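Local coordinates for protein transcription factor MBP1 (Magnaporthe oryzae, PDB 4UX5) that binds DNA through its winged helix-turn-helix domain and probably activates transcription by RNA polymerase II, at residues K35-R40 and Y83-G88. Sequence-based numbering, arbitrary orientation.
Sequences KEHVMR and YGKYQG. With nucleotides of chain C; nucleotides of chain D.
His-37 and Met-39, two apart on strand 36-41, reach across to the short 3-10 turn 84-86 of the loop before strand 88-91. The backbones stay apart, with 7.5 Å between the CA atoms of Met-39 and Tyr-86, and no hydrogen bond joins them. Long, unbranched Met-39 spans the gap: with chi3 at -173° its chain runs straight out, setting CE 3.4 Å from the carbonyl O of Lys-85. Met-39 SD lies obliquely beside the Tyr-86 ring, 5.3 Å from its centroid, a Met-aromatic contact. Tyr-86 suits this buried place: CD1 touches the sulfur, while the ring packs on Ile-25 and Val-27 and the hydroxyl hydrogen-bonds Arg-41.

The His-37 side chain crosses that of Lys-85 at about a right angle, NE2 lying 3.8 Å from Lys-85 CB. The His-37 ring is steadied by a hydrogen bond in its own plane, from ND1 to Lys-35 O. In this winged helix-turn-helix domain the loop between strands 77-79 and 88-91 is the wing, and strand 36-41 backs it as it enters the minor groove. Lys-85, a flexible cation on the wing, bends at its end (chi4 52°) so that NZ hydrogen-bonds the phosphate oxygen OP1 of DG8 of chain C at 2.7 Å. Gln-87 pairs with that guanine's minor-groove edge: NE2 donates to N3 at a nearly straight 170°, and OE1 accepts from N2 at 3.0 Å. A second bond from NE2, to Gly-84 O in the carbonyl plane, helps fix the amide's rotation.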
loop_
_atom_site.group_PDB
_atom_site.type_symbol
_atom_site.label_atom_id
_atom_site.label_comp_id
_atom_site.label_asym_id
_atom_site.label_seq_id
_atom_site.Cartn_x
_atom_site.Cartn_y
_atom_site.Cartn_z
ATOM N N LYS A 35 24.695 3.546 -6.659
ATOM C CA LYS A 35 23.477 2.744 -6.573
ATOM C C LYS A 35 22.328 3.479 -5.883
ATOM O O LYS A 35 21.169 3.088 -6.020
ATOM C CB LYS A 35 23.754 1.424 -5.851
ATOM C CG LYS A 35 23.736 0.208 -6.767
ATOM C CD LYS A 35 23.788 -1.093 -5.981
ATOM C CE LYS A 35 23.668 -2.297 -6.906
ATOM N NZ LYS A 35 23.668 -3.584 -6.157
ATOM N N GLU A 36 22.644 4.534 -5.140
ATOM C CA GLU A 36 21.605 5.323 -4.485
ATOM C C GLU A 36 20.881 6.193 -5.503
ATOM O O GLU A 36 21.426 6.514 -6.562
ATOM C CB GLU A 36 22.188 6.198 -3.373
ATOM C CG GLU A 36 23.100 5.472 -2.402
ATOM C CD GLU A 36 23.694 6.404 -1.363
ATOM O OE1 GLU A 36 22.928 6.941 -0.535
ATOM O OE2 GLU A 36 24.926 6.606 -1.380
ATOM N N HIS A 37 19.652 6.578 -5.177
ATOM C CA HIS A 37 18.850 7.387 -6.084
ATOM C C HIS A 37 17.733 8.130 -5.359
ATOM O O HIS A 37 17.275 7.709 -4.296
ATOM C CB HIS A 37 18.258 6.512 -7.196
ATOM C CG HIS A 37 17.608 5.260 -6.696
ATOM N ND1 HIS A 37 18.321 4.115 -6.413
ATOM C CD2 HIS A 37 16.313 4.972 -6.427
ATOM C CE1 HIS A 37 17.493 3.176 -5.991
ATOM N NE2 HIS A 37 16.268 3.671 -5.991
ATOM N N VAL A 38 17.315 9.248 -5.939
ATOM C CA VAL A 38 16.145 9.977 -5.471
ATOM C C VAL A 38 15.298 10.353 -6.679
ATOM O O VAL A 38 15.794 10.968 -7.622
ATOM C CB VAL A 38 16.522 11.250 -4.683
ATOM C CG1 VAL A 38 15.272 12.032 -4.309
ATOM C CG2 VAL A 38 17.324 10.896 -3.436
ATOM N N MET A 39 14.024 9.978 -6.657
ATOM C CA MET A 39 13.151 10.209 -7.802
ATOM C C MET A 39 12.247 11.417 -7.606
ATOM O O MET A 39 11.690 11.622 -6.527
ATOM C CB MET A 39 12.294 8.972 -8.083
ATOM C CG MET A 39 13.086 7.727 -8.429
ATOM S SD MET A 39 12.023 6.371 -8.957
ATOM C CE MET A 39 13.214 5.036 -9.065
ATOM N N ARG A 40 12.113 12.213 -8.662
ATOM C CA ARG A 40 11.169 13.323 -8.686
ATOM C C ARG A 40 10.206 13.125 -9.851
ATOM O O ARG A 40 10.636 12.929 -10.987
ATOM C CB ARG A 40 11.899 14.664 -8.812
ATOM C CG ARG A 40 11.012 15.870 -8.544
ATOM C CD ARG A 40 11.224 16.980 -9.564
ATOM N NE ARG A 40 12.458 17.728 -9.343
ATOM C CZ ARG A 40 12.757 18.870 -9.956
ATOM N NH1 ARG A 40 11.908 19.399 -10.827
ATOM N NH2 ARG A 40 13.902 19.487 -9.696
ATOM N N TYR A 83 6.965 -1.351 -9.832
ATOM C CA TYR A 83 8.418 -1.443 -9.874
ATOM C C TYR A 83 8.999 -1.028 -8.529
ATOM O O TYR A 83 8.669 0.035 -7.999
ATOM C CB TYR A 83 8.996 -0.585 -10.997
ATOM C CG TYR A 83 10.427 -0.941 -11.320
ATOM C CD1 TYR A 83 10.753 -2.201 -11.803
ATOM C CD2 TYR A 83 11.450 -0.025 -11.134
ATOM C CE1 TYR A 83 12.058 -2.539 -12.097
ATOM C CE2 TYR A 83 12.761 -0.351 -11.426
ATOM C CZ TYR A 83 13.059 -1.611 -11.907
ATOM O OH TYR A 83 14.362 -1.948 -12.200
ATOM N N GLY A 84 9.858 -1.885 -7.984
ATOM C CA GLY A 84 10.351 -1.750 -6.624
ATOM C C GLY A 84 10.977 -0.422 -6.243
ATOM O O GLY A 84 10.677 0.129 -5.186
ATOM N N LYS A 85 11.848 0.094 -7.102
ATOM C CA LYS A 85 12.603 1.302 -6.790
ATOM C C LYS A 85 11.733 2.558 -6.795
ATOM O O LYS A 85 12.112 3.582 -6.229
ATOM C CB LYS A 85 13.766 1.453 -7.771
ATOM C CG LYS A 85 14.853 0.408 -7.572
ATOM C CD LYS A 85 15.646 0.162 -8.843
ATOM C CE LYS A 85 16.694 -0.918 -8.624
ATOM N NZ LYS A 85 16.098 -2.157 -8.045
ATOM N N TYR A 86 10.567 2.477 -7.427
ATOM C CA TYR A 86 9.641 3.604 -7.461
ATOM C C TYR A 86 8.857 3.711 -6.153
ATOM O O TYR A 86 8.343 4.778 -5.813
ATOM C CB TYR A 86 8.678 3.475 -8.647
ATOM C CG TYR A 86 7.673 4.602 -8.756
ATOM C CD1 TYR A 86 7.994 5.785 -9.407
ATOM C CD2 TYR A 86 6.399 4.481 -8.211
ATOM C CE1 TYR A 86 7.079 6.818 -9.509
ATOM C CE2 TYR A 86 5.478 5.509 -8.306
ATOM C CZ TYR A 86 5.822 6.675 -8.954
ATOM O OH TYR A 86 4.906 7.699 -9.052
ATOM N N GLN A 87 8.775 2.603 -5.422
ATOM C CA GLN A 87 7.989 2.547 -4.192
ATOM C C GLN A 87 8.469 3.533 -3.135
ATOM O O GLN A 87 9.629 3.941 -3.126
ATOM C CB GLN A 87 8.018 1.140 -3.599
ATOM C CG GLN A 87 7.495 0.046 -4.502
ATOM C CD GLN A 87 7.519 -1.302 -3.814
ATOM O OE1 GLN A 87 6.504 -1.760 -3.290
ATOM N NE2 GLN A 87 8.684 -1.937 -3.796
ATOM N N GLY A 88 7.566 3.899 -2.234
ATOM C CA GLY A 88 7.900 4.781 -1.136
ATOM C C GLY A 88 6.793 5.769 -0.842
ATOM O O GLY A 88 5.693 5.662 -1.383
ATOM P P DG C 8 15.577 -3.039 -4.603
ATOM O OP1 DG C 8 16.057 -1.852 -5.345
ATOM O OP2 DG C 8 16.544 -3.964 -3.972
ATOM O "O5'" DG C 8 14.549 -2.560 -3.479
ATOM C "C5'" DG C 8 13.500 -1.671 -3.824
ATOM C "C4'" DG C 8 12.411 -1.670 -2.770
ATOM O "O4'" DG C 8 11.577 -2.855 -2.913
ATOM C "C3'" DG C 8 12.902 -1.682 -1.316
ATOM O "O3'" DG C 8 12.058 -0.866 -0.544
ATOM C "C2'" DG C 8 12.707 -3.141 -0.926
ATOM C "C1'" DG C 8 11.391 -3.397 -1.631
ATOM N N9 DG C 8 11.017 -4.801 -1.733
ATOM C C8 DG C 8 11.828 -5.893 -1.561
ATOM N N7 DG C 8 11.200 -7.031 -1.699
ATOM C C5 DG C 8 9.889 -6.665 -1.973
ATOM C C6 DG C 8 8.750 -7.467 -2.217
ATOM O O6 DG C 8 8.674 -8.702 -2.239
ATOM N N1 DG C 8 7.616 -6.692 -2.453
ATOM C C2 DG C 8 7.589 -5.317 -2.453
ATOM N N2 DG C 8 6.404 -4.741 -2.699
ATOM N N3 DG C 8 8.650 -4.556 -2.225
ATOM C C4 DG C 8 9.760 -5.295 -1.994
ATOM P P DC C 9 12.632 0.413 0.230
ATOM O OP1 DC C 9 13.384 1.234 -0.748
ATOM O OP2 DC C 9 13.303 -0.083 1.451
ATOM O "O5'" DC C 9 11.306 1.199 0.658
ATOM C "C5'" DC C 9 10.453 1.745 -0.346
ATOM C "C4'" DC C 9 9.021 1.264 -0.176
ATOM O "O4'" DC C 9 8.934 -0.131 -0.513
ATOM C "C3'" DC C 9 8.473 1.346 1.234
ATOM O "O3'" DC C 9 7.925 2.637 1.458
ATOM C "C2'" DC C 9 7.383 0.264 1.246
ATOM C "C1'" DC C 9 7.790 -0.681 0.105
ATOM N N1 DC C 9 8.114 -2.074 0.547
ATOM C C2 DC C 9 7.139 -3.078 0.468
ATOM O O2 DC C 9 6.012 -2.795 0.045
ATOM N N3 DC C 9 7.456 -4.334 0.865
ATOM C C4 DC C 9 8.680 -4.602 1.317
ATOM N N4 DC C 9 8.944 -5.856 1.696
ATOM C C5 DC C 9 9.687 -3.598 1.404
ATOM C C6 DC C 9 9.365 -2.360 1.010
ATOM P P DC D 10 6.825 -1.450 -15.416
ATOM O OP1 DC D 10 6.987 -0.785 -14.104
ATOM O OP2 DC D 10 6.675 -0.608 -16.620
ATOM O "O5'" DC D 10 8.061 -2.419 -15.705
ATOM C "C5'" DC D 10 9.289 -2.212 -15.043
ATOM C "C4'" DC D 10 10.125 -3.476 -15.067
ATOM O "O4'" DC D 10 9.448 -4.521 -14.335
ATOM C "C3'" DC D 10 10.396 -4.044 -16.463
ATOM O "O3'" DC D 10 11.781 -3.959 -16.745
ATOM C "C2'" DC D 10 9.914 -5.506 -16.390
ATOM C "C1'" DC D 10 9.807 -5.754 -14.893
ATOM N N1 DC D 10 8.773 -6.768 -14.519
ATOM C C2 DC D 10 9.104 -7.794 -13.627
ATOM O O2 DC D 10 10.249 -7.844 -13.165
ATOM N N3 DC D 10 8.158 -8.706 -13.294
ATOM C C4 DC D 10 6.934 -8.620 -13.813
ATOM N N4 DC D 10 6.035 -9.543 -13.454
ATOM C C5 DC D 10 6.576 -7.582 -14.725
ATOM C C6 DC D 10 7.518 -6.687 -15.047
#